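Local coordinates for HTH-type transcriptional regulator mcbR (Escherichia coli UMEA 3718-1, PDB 4P9F), which represses expression of McbA by binding to its promoter region, preventing colanic acid overproduction and mucoidy, and is important for biofilm formation, at residues L18-L23 / I125-R130; L86-V91 / E200-N205. One frame throughout, in Å; residues are numbered along the deposited sequence.

Interaction 1 (L18-L23 / I125-R130)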
loop_
_atom_site.group_PDB
_atom_site.type_symbol
_atom_site.label_atom_id
_atom_site.label_comp_id
_atom_site.label_asym_id
_atom_site.label_seq_id
_atom_site.Cartn_x
_atom_site.Cartn_y
_atom_site.Cartn_z
ATOM N N LEU A 18 -8.635 5.094 -13.508
ATOM C CA LEU A 18 -7.172 4.994 -13.488
ATOM C C LEU A 18 -6.749 3.539 -13.627
ATOM O O LEU A 18 -5.939 3.221 -14.485
ATOM C CB LEU A 18 -6.593 5.608 -12.209
ATOM C CG LEU A 18 -6.581 7.141 -12.142
ATOM C CD1 LEU A 18 -6.311 7.602 -10.715
ATOM C CD2 LEU A 18 -5.525 7.747 -13.101
ATOM N N SER A 19 -7.364 2.661 -12.836
ATOM C CA SER A 19 -7.030 1.239 -12.778
ATOM C C SER A 19 -7.192 0.478 -14.097
ATOM O O SER A 19 -6.395 -0.427 -14.395
ATOM C CB SER A 19 -7.897 0.534 -11.733
ATOM O OG SER A 19 -7.610 1.035 -10.445
ATOM N N ILE A 20 -8.207 0.833 -14.879
ATOM C CA ILE A 20 -8.467 0.119 -16.135
ATOM C C ILE A 20 -7.767 0.760 -17.336
ATOM O O ILE A 20 -7.990 0.359 -18.480
ATOM C CB ILE A 20 -9.967 0.033 -16.444
ATOM C CG1 ILE A 20 -10.529 1.434 -16.717
ATOM C CG2 ILE A 20 -10.711 -0.687 -15.317
ATOM C CD1 ILE A 20 -11.990 1.440 -17.161
ATOM N N GLY A 21 -6.916 1.747 -17.068
ATOM C CA GLY A 21 -6.153 2.421 -18.112
ATOM C C GLY A 21 -6.931 3.408 -18.971
ATOM O O GLY A 21 -6.494 3.776 -20.068
ATOM N N ALA A 22 -8.063 3.881 -18.460
ATOM C CA ALA A 22 -8.906 4.817 -19.195
ATOM C C ALA A 22 -8.306 6.225 -19.244
ATOM O O ALA A 22 -8.640 7.021 -20.119
ATOM C CB ALA A 22 -10.318 4.865 -18.569
ATOM N N LEU A 23 -7.388 6.528 -18.334
ATOM C CA LEU A 23 -6.790 7.862 -18.324
ATOM C C LEU A 23 -5.349 7.781 -18.804
ATOM O O LEU A 23 -4.562 6.959 -18.325
ATOM C CB LEU A 23 -6.847 8.475 -16.922
ATOM C CG LEU A 23 -8.269 8.571 -16.352
ATOM C CD1 LEU A 23 -8.257 9.197 -14.979
ATOM C CD2 LEU A 23 -9.169 9.340 -17.286
ATOM N N ILE A 125 -12.551 -6.703 -20.737
ATOM C CA ILE A 125 -11.474 -7.657 -20.472
ATOM C C ILE A 125 -10.638 -7.207 -19.267
ATOM O O ILE A 125 -10.341 -7.972 -18.341
ATOM C CB ILE A 125 -10.532 -7.804 -21.686
ATOM C CG1 ILE A 125 -11.259 -8.456 -22.866
ATOM C CG2 ILE A 125 -9.263 -8.594 -21.299
ATOM C CD1 ILE A 125 -10.413 -8.550 -24.099
ATOM N N ILE A 126 -10.241 -5.945 -19.299
ATOM C CA ILE A 126 -9.447 -5.404 -18.216
ATOM C C ILE A 126 -10.245 -5.412 -16.913
ATOM O O ILE A 126 -9.761 -5.884 -15.883
ATOM C CB ILE A 126 -8.979 -3.988 -18.560
ATOM C CG1 ILE A 126 -8.005 -4.062 -19.746
ATOM C CG2 ILE A 126 -8.304 -3.345 -17.370
ATOM C CD1 ILE A 126 -7.565 -2.711 -20.284
ATOM N N ASN A 127 -11.487 -4.944 -16.982
ATOM C CA ASN A 127 -12.314 -4.832 -15.792
ATOM C C ASN A 127 -12.668 -6.175 -15.166
ATOM O O ASN A 127 -12.579 -6.342 -13.943
ATOM C CB ASN A 127 -13.594 -4.054 -16.099
ATOM C CG ASN A 127 -14.402 -3.773 -14.840
ATOM O OD1 ASN A 127 -13.869 -3.253 -13.852
ATOM N ND2 ASN A 127 -15.687 -4.093 -14.873
ATOM N N VAL A 128 -13.065 -7.133 -15.998
ATOM C CA VAL A 128 -13.421 -8.448 -15.479
ATOM C C VAL A 128 -12.181 -9.145 -14.873
ATOM O O VAL A 128 -12.299 -9.805 -13.842
ATOM C CB VAL A 128 -14.082 -9.337 -16.568
ATOM C CG1 VAL A 128 -14.341 -10.730 -16.033
ATOM C CG2 VAL A 128 -15.409 -8.719 -17.012
ATOM N N ASN A 129 -11.003 -8.988 -15.484
ATOM C CA ASN A 129 -9.773 -9.541 -14.888
ATOM C C ASN A 129 -9.564 -9.017 -13.462
ATOM O O ASN A 129 -9.287 -9.782 -12.530
ATOM C CB ASN A 129 -8.556 -9.220 -15.766
ATOM C CG ASN A 129 -7.233 -9.330 -15.015
ATOM O OD1 ASN A 129 -6.617 -8.326 -14.687
ATOM N ND2 ASN A 129 -6.808 -10.542 -14.722
ATOM N N ARG A 130 -9.756 -7.712 -13.311
ATOM C CA ARG A 130 -9.713 -7.024 -12.024
ATOM C C ARG A 130 -10.725 -7.589 -11.029
ATOM O O ARG A 130 -10.372 -7.946 -9.903
ATOM C CB ARG A 130 -9.968 -5.527 -12.263
ATOM C CG ARG A 130 -9.707 -4.588 -11.106
ATOM C CD ARG A 130 -10.212 -3.188 -11.475
ATOM N NE ARG A 130 -11.675 -3.178 -11.623
ATOM C CZ ARG A 130 -12.538 -3.027 -10.625
ATOM N NH1 ARG A 130 -12.106 -2.910 -9.374
ATOM N NH2 ARG A 130 -13.836 -3.030 -10.874
#
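N127 OD1, met by I20 CG2 at 4.3 Å, is gripped by R130 from one turn further along helix 122-138 and also accepts a bond from H16 NE2. R130 reaches it side-on with two nitrogens: NH2 lies 3.0 Å and NE 3.1 Å from N127 OD1. The oxygen sits in the guanidinium plane, at its edge, while both donors are tilted somewhat from the amide plane of N127, NE by 23°. Held this way, the R130 chain passes S19, whose CB comes within 4.4 Å of R130 CD. Segment 18-23 holds the end of helix 6-19, in the GntR-family DNA-binding region, and the loop that follows; G21, with positive phi, is the C' residue of a Schellman motif that closes this helix. I20 and the helix end lie against helix 122-138 of the FCD domain. The side chains of I20 and I126 cross at about a right angle. I126 CG2, placed anti to the backbone N, touches I20 CB at 3.9 Å and I20 CA at 3.7 Å. The other branch carries I126 CD1 to 3.6 Å from I20 O, a methyl-to-carbonyl contact; the same oxygen is hydrogen-bonded to Y164 OH. L160 packs on I126, and W153 on R130.

Interaction 2 (L86-V91 / E200-N205)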
loop_
_atom_site.group_PDB
_atom_site.type_symbol
_atom_site.label_atom_id
_atom_site.label_comp_id
_atom_site.label_asym_id
_atom_site.label_seq_id
_atom_site.Cartn_x
_atom_site.Cartn_y
_atom_site.Cartn_z
ATOM N N LEU A 86 2.383 -9.296 -2.856
ATOM C CA LEU A 86 1.110 -9.092 -2.170
ATOM C C LEU A 86 -0.005 -9.946 -2.751
ATOM O O LEU A 86 -0.809 -10.512 -2.005
ATOM C CB LEU A 86 0.707 -7.620 -2.227
ATOM C CG LEU A 86 1.693 -6.667 -1.533
ATOM C CD1 LEU A 86 1.190 -5.206 -1.505
ATOM C CD2 LEU A 86 2.050 -7.160 -0.116
ATOM N N GLU A 87 -0.059 -10.045 -4.078
ATOM C CA GLU A 87 -1.128 -10.790 -4.731
ATOM C C GLU A 87 -0.964 -12.312 -4.534
ATOM O O GLU A 87 -1.944 -13.023 -4.338
ATOM C CB GLU A 87 -1.188 -10.426 -6.226
ATOM C CG GLU A 87 -1.635 -8.954 -6.457
ATOM C CD GLU A 87 -1.940 -8.630 -7.923
ATOM O OE1 GLU A 87 -2.627 -9.423 -8.597
ATOM O OE2 GLU A 87 -1.481 -7.589 -8.399
ATOM N N LEU A 88 0.279 -12.788 -4.542
ATOM C CA LEU A 88 0.548 -14.189 -4.267
ATOM C C LEU A 88 0.201 -14.518 -2.813
ATOM O O LEU A 88 -0.285 -15.607 -2.506
ATOM C CB LEU A 88 2.010 -14.523 -4.559
ATOM C CG LEU A 88 2.398 -14.513 -6.047
ATOM C CD1 LEU A 88 3.816 -15.036 -6.252
ATOM C CD2 LEU A 88 1.410 -15.310 -6.856
HETATM N N MSE A 89 0.459 -13.573 -1.918
HETATM C CA MSE A 89 0.081 -13.741 -0.514
HETATM C C MSE A 89 -1.434 -13.782 -0.372
HETATM O O MSE A 89 -1.982 -14.635 0.339
HETATM C CB MSE A 89 0.649 -12.599 0.348
HETATM C CG MSE A 89 0.298 -12.686 1.834
HETATM SE SE MSE A 89 0.778 -11.020 2.803
HETATM C CE MSE A 89 2.142 -10.348 1.591
ATOM N N ALA A 90 -2.105 -12.850 -1.044
ATOM C CA ALA A 90 -3.555 -12.814 -1.031
ATOM C C ALA A 90 -4.153 -14.116 -1.566
ATOM O O ALA A 90 -5.060 -14.680 -0.956
ATOM C CB ALA A 90 -4.079 -11.613 -1.848
ATOM N N VAL A 91 -3.649 -14.599 -2.699
ATOM C CA VAL A 91 -4.256 -15.794 -3.302
ATOM C C VAL A 91 -4.054 -17.037 -2.424
ATOM O O VAL A 91 -4.953 -17.862 -2.343
ATOM C CB VAL A 91 -3.715 -16.055 -4.748
ATOM C CG1 VAL A 91 -2.312 -16.662 -4.740
ATOM C CG2 VAL A 91 -4.669 -16.945 -5.514
ATOM N N GLU A 200 2.003 -16.859 -13.464
ATOM C CA GLU A 200 1.982 -16.995 -14.919
ATOM C C GLU A 200 1.072 -15.933 -15.547
ATOM O O GLU A 200 1.404 -15.339 -16.579
ATOM C CB GLU A 200 1.509 -18.407 -15.319
ATOM C CG GLU A 200 2.527 -19.551 -15.103
ATOM C CD GLU A 200 3.508 -19.738 -16.260
ATOM O OE1 GLU A 200 3.047 -19.991 -17.392
ATOM O OE2 GLU A 200 4.736 -19.677 -16.039
ATOM N N ILE A 201 -0.082 -15.702 -14.924
ATOM C CA ILE A 201 -1.026 -14.680 -15.398
ATOM C C ILE A 201 -0.365 -13.313 -15.406
ATOM O O ILE A 201 -0.444 -12.565 -16.389
ATOM C CB ILE A 201 -2.306 -14.646 -14.523
ATOM C CG1 ILE A 201 -3.143 -15.912 -14.783
ATOM C CG2 ILE A 201 -3.149 -13.388 -14.811
ATOM C CD1 ILE A 201 -4.308 -16.075 -13.853
HETATM N N MSE A 202 0.298 -12.992 -14.308
HETATM C CA MSE A 202 0.941 -11.704 -14.178
HETATM C C MSE A 202 2.080 -11.567 -15.171
HETATM O O MSE A 202 2.196 -10.540 -15.833
HETATM C CB MSE A 202 1.432 -11.491 -12.742
HETATM C CG MSE A 202 0.279 -11.313 -11.722
HETATM SE SE MSE A 202 0.907 -10.790 -9.918
HETATM C CE MSE A 202 1.743 -12.443 -9.341
ATOM N N GLN A 203 2.893 -12.611 -15.311
ATOM C CA GLN A 203 4.018 -12.572 -16.250
ATOM C C GLN A 203 3.565 -12.301 -17.684
ATOM O O GLN A 203 4.124 -11.430 -18.367
ATOM C CB GLN A 203 4.814 -13.880 -16.210
ATOM C CG GLN A 203 5.781 -13.969 -15.065
ATOM C CD GLN A 203 6.522 -15.287 -15.033
ATOM O OE1 GLN A 203 6.586 -16.006 -16.036
ATOM N NE2 GLN A 203 7.079 -15.618 -13.876
ATOM N N GLN A 204 2.538 -13.016 -18.132
ATOM C CA GLN A 204 2.070 -12.839 -19.506
ATOM C C GLN A 204 1.407 -11.461 -19.709
ATOM O O GLN A 204 1.560 -10.855 -20.773
ATOM C CB GLN A 204 1.109 -13.971 -19.904
ATOM C CG GLN A 204 -0.256 -13.951 -19.204
ATOM C CD GLN A 204 -1.173 -15.110 -19.615
ATOM O OE1 GLN A 204 -0.728 -16.089 -20.219
ATOM N NE2 GLN A 204 -2.459 -14.989 -19.293
ATOM N N ASN A 205 0.711 -10.944 -18.694
ATOM C CA ASN A 205 0.028 -9.654 -18.840
ATOM C C ASN A 205 1.030 -8.491 -18.834
ATOM O O ASN A 205 0.908 -7.529 -19.604
ATOM C CB ASN A 205 -1.045 -9.462 -17.741
ATOM C CG ASN A 205 -2.247 -10.400 -17.921
ATOM O OD1 ASN A 205 -2.401 -11.030 -18.964
ATOM N ND2 ASN A 205 -3.115 -10.464 -16.918
#
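Apolar contact is made by L88 and M202, a selenomethionine, which meet at an oblique angle: the terminal methyl CE of M202 lies 3.8 Å from L88 CD2 and 3.9 Å from L88 CG. The M202 chain leaves helix 191-210 toward helix 73-95 and bends at its last torsion (chi3 -71°), which turns CE to L88 and leaves the selenium beside E87. L88 also rests on R195 and L198 of helix 191-210. Both helices belong to the all-helical FCD domain, which in such GntR regulators commonly binds the effector, and their backbones stay well apart, with the CA atoms of E87 and M202 9.7 Å from each other, so that long side chains span the gap. The carboxylate of E87 touches the selenium by van der Waals contact: E87 OE1 is 4.0 Å and E87 CD 4.1 Å from M202 SE. Polar bonds to this buried carboxylate come from other residues, to OE1 a salt bridge from R133 and a hydrogen bond from Y137, to OE2 a salt bridge from R83 and a hydrogen bond from W153. These partners probably favour its charged form. R133 also packs on M202, and L86 touches L86 of the second subunit.

Overall arrangement
Interactions 1 and 2 have centres about 16 Å apart and are linked through helix 122-138: it supplies segment 125-130 to interaction 1, and R133 of the same helix reaches interaction 2. The two contacts also meet directly, where the residues N129 and N205 lie against each other. W153 of helix 143-156 is common to both surroundings. Interaction 1 joins the DNA-binding region to the FCD domain, whereas interaction 2 lies within the FCD domain, its centre about 12 Å from the centre of the chain, against about 5 Å for interaction 1. Helix 73-95 of interaction 2 also reaches the second subunit, which does not touch the segments of interaction 1.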